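Local coordinates for spike protein P5 (Enterobacteria phage PRD1, PDB 1YQ5), which forms, as a homotrimer together with proteins P31 and P2, the spike complexes at the fivefold capsid vertices and is essential for infectivity, at residues A[70-82]-A[91-105]. Numbering follows the deposited sequence.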
loop_
_atom_site.group_PDB
_atom_site.type_symbol
_atom_site.label_atom_id
_atom_site.label_comp_id
_atom_site.label_asym_id
_atom_site.label_seq_id
_atom_site.Cartn_x
_atom_site.Cartn_y
_atom_site.Cartn_z
ATOM N N ASN A 70 17.071 8.256 8.095
ATOM C CA ASN A 70 17.192 8.168 9.540
ATOM C C ASN A 70 17.620 9.405 10.309
ATOM O O ASN A 70 17.345 9.503 11.503
ATOM C CB ASN A 70 18.100 6.987 9.890
ATOM C CG ASN A 70 17.527 5.665 9.414
ATOM O OD1 ASN A 70 16.523 5.643 8.699
ATOM N ND2 ASN A 70 18.154 4.560 9.808
ATOM N N THR A 71 18.278 10.345 9.642
ATOM C CA THR A 71 18.719 11.567 10.302
ATOM C C THR A 71 17.661 12.671 10.311
ATOM O O THR A 71 17.904 13.768 10.821
ATOM C CB THR A 71 20.009 12.101 9.665
ATOM O OG1 THR A 71 19.882 12.092 8.236
ATOM C CG2 THR A 71 21.190 11.228 10.085
ATOM N N VAL A 72 16.496 12.388 9.734
ATOM C CA VAL A 72 15.395 13.351 9.729
ATOM C C VAL A 72 14.214 12.610 10.341
ATOM O O VAL A 72 13.561 11.793 9.687
ATOM C CB VAL A 72 15.059 13.841 8.301
ATOM C CG1 VAL A 72 13.787 14.682 8.317
ATOM C CG2 VAL A 72 16.221 14.680 7.761
ATOM N N THR A 73 13.955 12.903 11.609
ATOM C CA THR A 73 12.903 12.237 12.365
ATOM C C THR A 73 11.768 13.155 12.793
ATOM O O THR A 73 10.998 12.809 13.685
ATOM C CB THR A 73 13.491 11.613 13.634
ATOM O OG1 THR A 73 14.079 12.654 14.425
ATOM C CG2 THR A 73 14.570 10.590 13.281
ATOM N N THR A 74 11.667 14.317 12.162
ATOM C CA THR A 74 10.623 15.276 12.493
ATOM C C THR A 74 9.790 15.618 11.262
ATOM O O THR A 74 10.169 15.297 10.137
ATOM C CB THR A 74 11.230 16.579 13.053
ATOM O OG1 THR A 74 12.199 17.088 12.131
ATOM C CG2 THR A 74 11.909 16.321 14.392
ATOM N N GLY A 75 8.656 16.271 11.485
ATOM C CA GLY A 75 7.794 16.645 10.380
ATOM C C GLY A 75 7.115 15.442 9.750
ATOM O O GLY A 75 6.983 14.386 10.374
ATOM N N ASN A 76 6.682 15.606 8.506
ATOM C CA ASN A 76 6.008 14.537 7.781
ATOM C C ASN A 76 6.656 14.286 6.436
ATOM O O ASN A 76 6.995 15.225 5.715
ATOM C CB ASN A 76 4.542 14.897 7.538
ATOM C CG ASN A 76 3.777 15.104 8.819
ATOM O OD1 ASN A 76 3.559 14.166 9.579
ATOM N ND2 ASN A 76 3.372 16.345 9.075
ATOM N N TYR A 77 6.845 13.015 6.110
ATOM C CA TYR A 77 7.390 12.663 4.816
ATOM C C TYR A 77 6.201 12.688 3.865
ATOM O O TYR A 77 5.165 12.071 4.135
ATOM C CB TYR A 77 8.026 11.276 4.849
ATOM C CG TYR A 77 9.416 11.287 5.438
ATOM C CD1 TYR A 77 9.619 11.167 6.812
ATOM C CD2 TYR A 77 10.529 11.457 4.619
ATOM C CE1 TYR A 77 10.908 11.218 7.357
ATOM C CE2 TYR A 77 11.816 11.512 5.150
ATOM C CZ TYR A 77 11.999 11.392 6.515
ATOM O OH TYR A 77 13.275 11.449 7.028
ATOM N N LEU A 78 6.343 13.431 2.773
ATOM C CA LEU A 78 5.285 13.553 1.778
ATOM C C LEU A 78 5.684 12.763 0.538
ATOM O O LEU A 78 6.779 12.951 0.005
ATOM C CB LEU A 78 5.086 15.022 1.401
ATOM C CG LEU A 78 4.986 16.016 2.559
ATOM C CD1 LEU A 78 4.781 17.410 1.994
ATOM C CD2 LEU A 78 3.838 15.637 3.492
ATOM N N LEU A 79 4.801 11.882 0.082
ATOM C CA LEU A 79 5.099 11.077 -1.098
ATOM C C LEU A 79 4.053 11.261 -2.179
ATOM O O LEU A 79 2.864 11.404 -1.891
ATOM C CB LEU A 79 5.205 9.596 -0.728
ATOM C CG LEU A 79 6.390 9.212 0.161
ATOM C CD1 LEU A 79 6.143 9.694 1.575
ATOM C CD2 LEU A 79 6.576 7.698 0.147
ATOM N N ARG A 80 4.501 11.254 -3.429
ATOM C CA ARG A 80 3.593 11.429 -4.549
ATOM C C ARG A 80 3.997 10.648 -5.789
ATOM O O ARG A 80 5.174 10.589 -6.154
ATOM C CB ARG A 80 3.487 12.912 -4.919
ATOM C CG ARG A 80 2.581 13.186 -6.108
ATOM C CD ARG A 80 2.617 14.660 -6.496
ATOM N NE ARG A 80 3.842 15.001 -7.212
ATOM C CZ ARG A 80 4.302 16.241 -7.358
ATOM N NH1 ARG A 80 3.644 17.271 -6.826
ATOM N NH2 ARG A 80 5.406 16.459 -8.058
ATOM N N VAL A 81 2.994 10.051 -6.425
ATOM C CA VAL A 81 3.174 9.297 -7.656
ATOM C C VAL A 81 2.172 9.875 -8.643
ATOM O O VAL A 81 1.012 10.100 -8.291
ATOM C CB VAL A 81 2.846 7.802 -7.480
ATOM C CG1 VAL A 81 2.926 7.096 -8.829
ATOM C CG2 VAL A 81 3.806 7.167 -6.491
ATOM N N LYS A 82 2.615 10.123 -9.869
ATOM C CA LYS A 82 1.724 10.664 -10.883
ATOM C C LYS A 82 1.778 9.856 -12.165
ATOM O O LYS A 82 2.798 9.249 -12.485
ATOM C CB LYS A 82 2.097 12.109 -11.219
ATOM C CG LYS A 82 2.122 13.051 -10.033
ATOM C CD LYS A 82 2.335 14.488 -10.484
ATOM C CE LYS A 82 3.680 14.667 -11.156
ATOM N NZ LYS A 82 3.811 16.012 -11.800
ATOM N N ALA A 91 0.942 11.286 3.345
ATOM C CA ALA A 91 1.842 11.973 4.262
ATOM C C ALA A 91 2.112 10.979 5.390
ATOM O O ALA A 91 1.184 10.351 5.893
ATOM C CB ALA A 91 1.184 13.236 4.801
ATOM N N CYS A 92 3.375 10.832 5.780
ATOM C CA CYS A 92 3.743 9.886 6.828
ATOM C C CYS A 92 4.520 10.561 7.953
ATOM O O CYS A 92 5.665 10.976 7.763
ATOM C CB CYS A 92 4.593 8.761 6.230
ATOM S SG CYS A 92 3.874 8.014 4.736
ATOM N N PRO A 93 3.904 10.684 9.141
ATOM C CA PRO A 93 4.570 11.319 10.282
ATOM C C PRO A 93 5.902 10.650 10.617
ATOM O O PRO A 93 5.975 9.435 10.796
ATOM C CB PRO A 93 3.542 11.175 11.404
ATOM C CG PRO A 93 2.234 11.269 10.656
ATOM C CD PRO A 93 2.497 10.374 9.460
ATOM N N ALA A 94 6.953 11.455 10.700
ATOM C CA ALA A 94 8.276 10.936 11.006
ATOM C C ALA A 94 8.497 10.780 12.503
ATOM O O ALA A 94 7.837 11.427 13.316
ATOM C CB ALA A 94 9.339 11.856 10.426
ATOM N N SER A 95 9.430 9.904 12.851
ATOM C CA SER A 95 9.809 9.660 14.237
ATOM C C SER A 95 11.126 8.913 14.145
ATOM O O SER A 95 11.544 8.522 13.056
ATOM C CB SER A 95 8.779 8.789 14.966
ATOM O OG SER A 95 8.855 7.441 14.537
ATOM N N SER A 96 11.784 8.715 15.277
ATOM C CA SER A 96 13.045 8.000 15.269
ATOM C C SER A 96 12.800 6.558 14.826
ATOM O O SER A 96 13.618 5.966 14.114
ATOM C CB SER A 96 13.674 8.029 16.662
ATOM O OG SER A 96 15.004 7.539 16.597
ATOM N N LEU A 97 11.663 6.004 15.236
ATOM C CA LEU A 97 11.297 4.632 14.884
ATOM C C LEU A 97 10.797 4.511 13.445
ATOM O O LEU A 97 10.885 3.445 12.832
ATOM C CB LEU A 97 10.220 4.116 15.844
ATOM C CG LEU A 97 10.712 3.860 17.271
ATOM C CD1 LEU A 97 9.539 3.586 18.207
ATOM C CD2 LEU A 97 11.674 2.679 17.248
ATOM N N THR A 98 10.264 5.604 12.909
ATOM C CA THR A 98 9.755 5.604 11.542
ATOM C C THR A 98 10.274 6.840 10.815
ATOM O O THR A 98 9.514 7.759 10.503
ATOM C CB THR A 98 8.205 5.605 11.518
ATOM O OG1 THR A 98 7.713 6.799 12.143
ATOM C CG2 THR A 98 7.665 4.399 12.262
ATOM N N ALA A 99 11.575 6.847 10.549
ATOM C CA ALA A 99 12.227 7.962 9.874
ATOM C C ALA A 99 12.074 7.859 8.361
ATOM O O ALA A 99 13.055 7.744 7.627
ATOM C CB ALA A 99 13.706 8.003 10.257
ATOM N N GLY A 100 10.831 7.901 7.901
ATOM C CA GLY A 100 10.578 7.809 6.480
ATOM C C GLY A 100 9.108 7.618 6.193
ATOM O O GLY A 100 8.256 7.948 7.018
ATOM N N GLY A 101 8.807 7.074 5.022
ATOM C CA GLY A 101 7.424 6.864 4.655
ATOM C C GLY A 101 7.265 5.819 3.573
ATOM O O GLY A 101 8.246 5.294 3.042
ATOM N N THR A 102 6.014 5.542 3.231
ATOM C CA THR A 102 5.702 4.538 2.231
ATOM C C THR A 102 4.424 4.870 1.477
ATOM O O THR A 102 3.469 5.377 2.060
ATOM C CB THR A 102 5.485 3.156 2.901
ATOM O OG1 THR A 102 6.698 2.725 3.536
ATOM C CG2 THR A 102 5.038 2.124 1.870
ATOM N N ILE A 103 4.420 4.596 0.178
ATOM C CA ILE A 103 3.222 4.777 -0.628
ATOM C C ILE A 103 3.179 3.609 -1.605
ATOM O O ILE A 103 4.160 3.326 -2.299
ATOM C CB ILE A 103 3.184 6.123 -1.410
ATOM C CG1 ILE A 103 1.780 6.307 -2.010
ATOM C CG2 ILE A 103 4.227 6.144 -2.522
ATOM C CD1 ILE A 103 1.530 7.668 -2.653
ATOM N N SER A 104 2.051 2.910 -1.620
ATOM C CA SER A 104 1.868 1.766 -2.500
ATOM C C SER A 104 0.540 1.924 -3.202
ATOM O O SER A 104 -0.452 2.316 -2.586
ATOM C CB SER A 104 1.896 0.465 -1.706
ATOM O OG SER A 104 3.209 0.216 -1.239
ATOM N N LEU A 105 0.524 1.598 -4.488
ATOM C CA LEU A 105 -0.670 1.769 -5.296
ATOM C C LEU A 105 -0.868 0.714 -6.372
ATOM O O LEU A 105 0.091 0.234 -6.971
ATOM C CB LEU A 105 -0.599 3.127 -6.001
ATOM C CG LEU A 105 -0.314 4.374 -5.171
ATOM C CD1 LEU A 105 0.555 5.340 -5.970
ATOM C CD2 LEU A 105 -1.627 5.022 -4.770
HETATM O O HOH W 1 6.350 13.929 13.156
#
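Y77 lays its ring against G100 at one end of the beta-jelly-roll that makes up this C-terminal domain of spike protein P5. Strand 76-82 pairs antiparallel with 91-93, and the chain then crosses through the 94-99 loop to strand 100-105 of the facing sheet. The packing is tight around Y77. G100 CA sits 3.6 Å from the ring centroid, 15° off the normal, a CH-pi contact over one face, while A94 CB comes to 3.5 Å from Y77 CE1 at the ring edge. The phenol OH donates to V72 O (2.7 Å), which lies in the ring plane, so the ring is held at its far end as well. Y77 and C92 form a hydrogen-bonded pair, N-H to O in both directions. Farther into the sandwich, L79 CD2 packs on I103 CG2, and V81 and L105 meet tip to tip; M65 of strand 59-68 touches both L79 and I103. G101 brings bare backbone past Y77 CB and L79 CD1. Just beyond the ring, the loop side is looser and partly exposed: T73 CG2 rests 3.6 Å from S96 CA, and a water bridges G75 O and A94 O. Between the two sheets, C92 SG, 4.2 Å from L79 CD1, accepts a long hydrogen bond from T102 N (3.6 Å, 161° at the hydrogen).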